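PDB 5F7U: cycloalternan-forming enzyme from Listeria monocytogenes serovar 1/2a, which is a multidomain protein of glycoside hydrolase family 31, built around a TIM barrel flanked by beta-rich domains and a family 6 carbohydrate-binding module. Local coordinates for residues Lys265-Tyr270 / Phe309-Lys314; Thr875-Ser880 / Leu917-Ala922. The protein carries 1 engineered substitution. All blocks are in the same frame, centred on the assembly; numbering follows the deposited sequence.

Contact 1: Lys265-Tyr270 / Phe309-Lys314; sequences KDVETY and FQMASK
An antiparallel strand pair in the galactose mutarotase-like beta domain of this family 31 protein joins residues 266-269 to residues 309-311 of strand 307-311. Its tight part is the face bearing Val267 and Phe309. These two form a hydrogen-bonded pair: Val267 N reaches Phe309 O at 2.7 Å, nearly straight at 174°, and Phe309 N returns to Val267 O. The compact branched Val267 suits this place, its CB lying 4.1 Å from Phe309 CB, while Phe253 meets the Phe309 ring edge-to-face. Thr269 OG1 sits in the plane of that ring at its edge, 3.6 Å from Phe309 CE1, and is satisfied by Ser307. Met311 N gives a straight bond (166°) to Lys265 O, while its side chain, bent at chi2 and chi3, leads away to Phe250 and Phe253.

The polar, more open side is the face of Asp266 and Gln310, both partly exposed, with the exposed Lys314 beside them. Lys314 folds back at chi2, and its NZ forms a salt bridge with Asp266 OD2 at 3.2 Å. The short Ser313 side chain, its CB directed toward Asp266 and chi1 at 59°, brings OG to Asp266 OD1, donating at 2.5 Å from above the carboxylate plane.

Contact 2: Thr875-Ser880 / Leu917-Ala922; sequences TMQVFS and LTYVKA
Two neighbouring antiparallel strands of a five-stranded mixed sheet, Thr875-Phe879 and Leu917-Ala922, run side by side through a fully buried contact. Two hydrogen-bonded pairs fix the register, Met876 with Val920 and Val878 with Thr918. Met876 N meets Val920 O at 2.8 Å on a lone pair, and Thr918 N meets Val878 O in the same way. Val878 N instead approaches Thr918 O from above the carbonyl plane, yet its N-H points almost straight at the oxygen (172°).

Side chains alternate between the two faces of the sheet. Met876, Val878, Thr918 and Val920 share one face; beta-branched residues fit it well, and Val878, Thr918 and Val920 pack against Leu933 and Ile931 of strand 929-934 in a separate antiparallel sheet, so the two sheets are layered face to face, consistent with a beta-sandwich. Beyond Val878, Thr918 OG1 donates to Ser880 OG, 3.1 Å away.

The other face carries Gln877 and Tyr919 side by side, pointing the same way. Gln877, extended beyond CG, slides over the phenol: its CG lies 4.3 Å from the ring centroid in a CH-pi contact, and NE2 sits over the rim, 3.4 Å from Tyr919 CZ. Arg829 NE and Tyr810 O satisfy the buried amide at OE1 and NE2 respectively. Next along, Leu917 CD2 approaches the edge of the Phe879 ring, 4.1 Å from Phe879 CD1.

Overall arrangement
Contacts 1 and 2 lie on opposite sides of the chain's centre, their own centres about 51 Å apart, and share no strand: Lys265-Tyr270 / Phe309-Lys314 belongs to the mutarotase-like domain, Thr875-Ser880 / Leu917-Ala922 to a mixed sheet much later in the chain. Both are antiparallel strand pairs, but their settings differ. Contact 1 is partly buried and short in register, so it combines an apolar face with charged and hydroxyl groups on its more open side. Contact 2 is wholly buried over five consecutive residue pairs; there polar ends such as those of Thr875, Gln877 and Lys921 are hydrogen-bonded to other parts of the protein, among aromatic and aliphatic groups.

Contact 1: Lys265-Tyr270 / Phe309-Lys314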
# COMPACT_ATOMS: atom_id res chain seq x y z
N LYS A 265 -3.42 -10.42 16.85
CA LYS A 265 -4.64 -9.63 16.63
C LYS A 265 -5.78 -10.49 16.08
O LYS A 265 -5.55 -11.45 15.32
CB LYS A 265 -4.40 -8.51 15.60
CG LYS A 265 -3.31 -7.48 15.90
CD LYS A 265 -3.80 -6.45 16.89
CE LYS A 265 -2.79 -5.31 17.06
NZ LYS A 265 -3.12 -4.61 18.34
N ASP A 266 -7.01 -10.09 16.42
CA ASP A 266 -8.22 -10.53 15.72
C ASP A 266 -8.50 -9.48 14.66
O ASP A 266 -8.86 -8.36 15.00
CB ASP A 266 -9.41 -10.63 16.66
CG ASP A 266 -9.28 -11.75 17.66
OD1 ASP A 266 -8.94 -12.87 17.23
OD2 ASP A 266 -9.48 -11.51 18.87
N VAL A 267 -8.33 -9.84 13.40
CA VAL A 267 -8.42 -8.88 12.29
C VAL A 267 -9.79 -9.00 11.64
O VAL A 267 -10.17 -10.08 11.19
CB VAL A 267 -7.32 -9.14 11.24
CG1 VAL A 267 -7.35 -8.06 10.18
CG2 VAL A 267 -5.94 -9.20 11.88
N GLU A 268 -10.52 -7.88 11.58
CA GLU A 268 -11.86 -7.88 10.99
C GLU A 268 -11.77 -7.43 9.54
O GLU A 268 -11.25 -6.35 9.27
CB GLU A 268 -12.78 -6.89 11.73
CG GLU A 268 -12.84 -7.08 13.23
CD GLU A 268 -13.35 -8.43 13.69
OE1 GLU A 268 -14.05 -9.16 12.94
OE2 GLU A 268 -13.08 -8.77 14.86
N THR A 269 -12.31 -8.25 8.64
CA THR A 269 -12.43 -7.87 7.25
C THR A 269 -13.76 -7.13 7.11
O THR A 269 -14.81 -7.71 6.86
CB THR A 269 -12.37 -9.08 6.30
OG1 THR A 269 -11.27 -9.92 6.68
CG2 THR A 269 -12.15 -8.60 4.84
N TYR A 270 -13.70 -5.82 7.32
CA TYR A 270 -14.92 -5.03 7.46
C TYR A 270 -14.56 -3.59 7.13
O TYR A 270 -13.81 -2.94 7.89
CB TYR A 270 -15.41 -5.11 8.91
CG TYR A 270 -16.77 -4.50 9.16
CD1 TYR A 270 -17.95 -5.19 8.80
CD2 TYR A 270 -16.89 -3.27 9.83
CE1 TYR A 270 -19.21 -4.64 9.07
CE2 TYR A 270 -18.13 -2.73 10.10
CZ TYR A 270 -19.28 -3.41 9.72
OH TYR A 270 -20.51 -2.85 10.02
N PHE A 309 -10.03 -12.87 11.12
CA PHE A 309 -8.80 -13.66 11.14
C PHE A 309 -8.21 -13.58 12.54
O PHE A 309 -7.80 -12.50 13.01
CB PHE A 309 -7.80 -13.09 10.11
CG PHE A 309 -8.14 -13.43 8.69
CD1 PHE A 309 -9.03 -12.63 7.94
CD2 PHE A 309 -7.56 -14.53 8.06
CE1 PHE A 309 -9.36 -12.96 6.61
CE2 PHE A 309 -7.86 -14.85 6.73
CZ PHE A 309 -8.77 -14.07 6.00
N GLN A 310 -8.17 -14.72 13.21
CA GLN A 310 -7.67 -14.82 14.57
C GLN A 310 -6.21 -15.27 14.49
O GLN A 310 -5.94 -16.46 14.37
CB GLN A 310 -8.53 -15.82 15.35
CG GLN A 310 -9.99 -15.39 15.41
CD GLN A 310 -10.89 -16.44 16.04
OE1 GLN A 310 -10.43 -17.53 16.40
NE2 GLN A 310 -12.16 -16.13 16.17
N MET A 311 -5.28 -14.31 14.59
CA MET A 311 -3.90 -14.64 14.25
C MET A 311 -3.08 -14.92 15.50
O MET A 311 -2.38 -14.03 16.02
CB MET A 311 -3.27 -13.55 13.35
CG MET A 311 -4.11 -13.20 12.11
SD MET A 311 -4.59 -14.63 11.10
CE MET A 311 -3.00 -15.13 10.43
N ALA A 312 -3.18 -16.15 16.01
CA ALA A 312 -2.53 -16.51 17.30
C ALA A 312 -3.02 -15.57 18.41
O ALA A 312 -2.27 -15.21 19.32
CB ALA A 312 -1.00 -16.51 17.16
N SER A 313 -4.30 -15.21 18.32
CA SER A 313 -4.95 -14.28 19.26
C SER A 313 -5.71 -15.03 20.36
O SER A 313 -6.07 -14.42 21.37
CB SER A 313 -5.95 -13.41 18.49
OG SER A 313 -6.92 -14.24 17.86
N LYS A 314 -5.96 -16.32 20.16
CA LYS A 314 -6.71 -17.14 21.13
C LYS A 314 -5.77 -18.14 21.77
O LYS A 314 -5.62 -18.18 22.99
CB LYS A 314 -7.88 -17.89 20.46
CG LYS A 314 -8.81 -17.05 19.59
CD LYS A 314 -9.52 -15.95 20.37
CE LYS A 314 -10.56 -15.28 19.49
NZ LYS A 314 -11.02 -14.02 20.14

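Contact 2: Thr875-Ser880 / Leu917-Ala922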
# COMPACT_ATOMS: atom_id res chain seq x y z
N THR A 875 22.96 9.55 -20.72
CA THR A 875 24.12 9.73 -19.87
C THR A 875 24.13 8.62 -18.82
O THR A 875 23.18 8.48 -18.06
CB THR A 875 24.11 11.10 -19.15
OG1 THR A 875 24.07 12.17 -20.12
CG2 THR A 875 25.36 11.27 -18.27
N MET A 876 25.19 7.82 -18.80
CA MET A 876 25.39 6.89 -17.70
C MET A 876 26.08 7.64 -16.55
O MET A 876 27.00 8.43 -16.79
CB MET A 876 26.28 5.70 -18.10
CG MET A 876 25.87 4.92 -19.34
SD MET A 876 24.20 4.23 -19.30
CE MET A 876 24.28 3.12 -17.91
N GLN A 877 25.66 7.37 -15.32
CA GLN A 877 26.46 7.76 -14.15
C GLN A 877 26.85 6.49 -13.42
O GLN A 877 26.06 5.90 -12.68
CB GLN A 877 25.69 8.69 -13.20
CG GLN A 877 25.36 10.07 -13.77
CD GLN A 877 24.70 10.97 -12.75
OE1 GLN A 877 24.02 10.51 -11.82
NE2 GLN A 877 24.88 12.29 -12.92
N VAL A 878 28.09 6.07 -13.63
CA VAL A 878 28.57 4.78 -13.11
C VAL A 878 29.39 5.01 -11.84
O VAL A 878 30.39 5.74 -11.86
CB VAL A 878 29.44 4.03 -14.16
CG1 VAL A 878 29.77 2.62 -13.70
CG2 VAL A 878 28.75 3.99 -15.52
N PHE A 879 29.00 4.32 -10.77
CA PHE A 879 29.73 4.38 -9.48
C PHE A 879 31.03 3.60 -9.64
O PHE A 879 31.00 2.38 -9.84
CB PHE A 879 28.84 3.79 -8.38
CG PHE A 879 29.31 4.04 -6.96
CD1 PHE A 879 29.52 5.34 -6.48
CD2 PHE A 879 29.46 2.96 -6.07
CE1 PHE A 879 29.90 5.56 -5.14
CE2 PHE A 879 29.86 3.18 -4.75
CZ PHE A 879 30.07 4.47 -4.28
N SER A 880 32.16 4.30 -9.62
CA SER A 880 33.48 3.67 -9.85
C SER A 880 34.57 4.68 -9.63
O SER A 880 34.30 5.87 -9.50
CB SER A 880 33.60 3.15 -11.30
OG SER A 880 33.83 4.22 -12.22
N LEU A 917 31.37 9.26 -9.46
CA LEU A 917 30.57 8.79 -10.59
C LEU A 917 31.24 9.15 -11.90
O LEU A 917 31.65 10.30 -12.09
CB LEU A 917 29.19 9.44 -10.57
CG LEU A 917 28.27 9.10 -9.39
CD1 LEU A 917 27.06 10.01 -9.45
CD2 LEU A 917 27.83 7.64 -9.46
N THR A 918 31.35 8.16 -12.78
CA THR A 918 31.76 8.38 -14.16
C THR A 918 30.54 8.67 -15.05
O THR A 918 29.66 7.81 -15.20
CB THR A 918 32.52 7.18 -14.74
OG1 THR A 918 33.61 6.85 -13.87
CG2 THR A 918 33.09 7.55 -16.12
N TYR A 919 30.52 9.84 -15.67
CA TYR A 919 29.45 10.18 -16.61
C TYR A 919 29.88 9.74 -17.99
O TYR A 919 31.01 10.02 -18.38
CB TYR A 919 29.19 11.69 -16.67
CG TYR A 919 28.70 12.41 -15.40
CD1 TYR A 919 28.85 11.86 -14.12
CD2 TYR A 919 28.17 13.70 -15.50
CE1 TYR A 919 28.44 12.55 -12.99
CE2 TYR A 919 27.77 14.40 -14.37
CZ TYR A 919 27.91 13.82 -13.12
OH TYR A 919 27.52 14.51 -12.01
N VAL A 920 28.99 9.07 -18.73
CA VAL A 920 29.27 8.69 -20.13
C VAL A 920 28.08 9.10 -21.01
O VAL A 920 26.96 8.62 -20.80
CB VAL A 920 29.54 7.17 -20.29
CG1 VAL A 920 29.84 6.81 -21.75
CG2 VAL A 920 30.70 6.71 -19.41
N LYS A 921 28.33 9.99 -21.96
CA LYS A 921 27.30 10.42 -22.90
C LYS A 921 27.39 9.62 -24.19
O LYS A 921 28.44 9.59 -24.83
CB LYS A 921 27.42 11.92 -23.20
CG LYS A 921 26.32 12.47 -24.10
CD LYS A 921 26.51 13.97 -24.30
CE LYS A 921 26.06 14.78 -23.10
NZ LYS A 921 26.04 16.25 -23.40
N ALA A 922 26.27 8.99 -24.55
CA ALA A 922 26.13 8.28 -25.84
C ALA A 922 25.06 9.00 -26.65
O ALA A 922 24.04 9.41 -26.11
CB ALA A 922 25.72 6.83 -25.62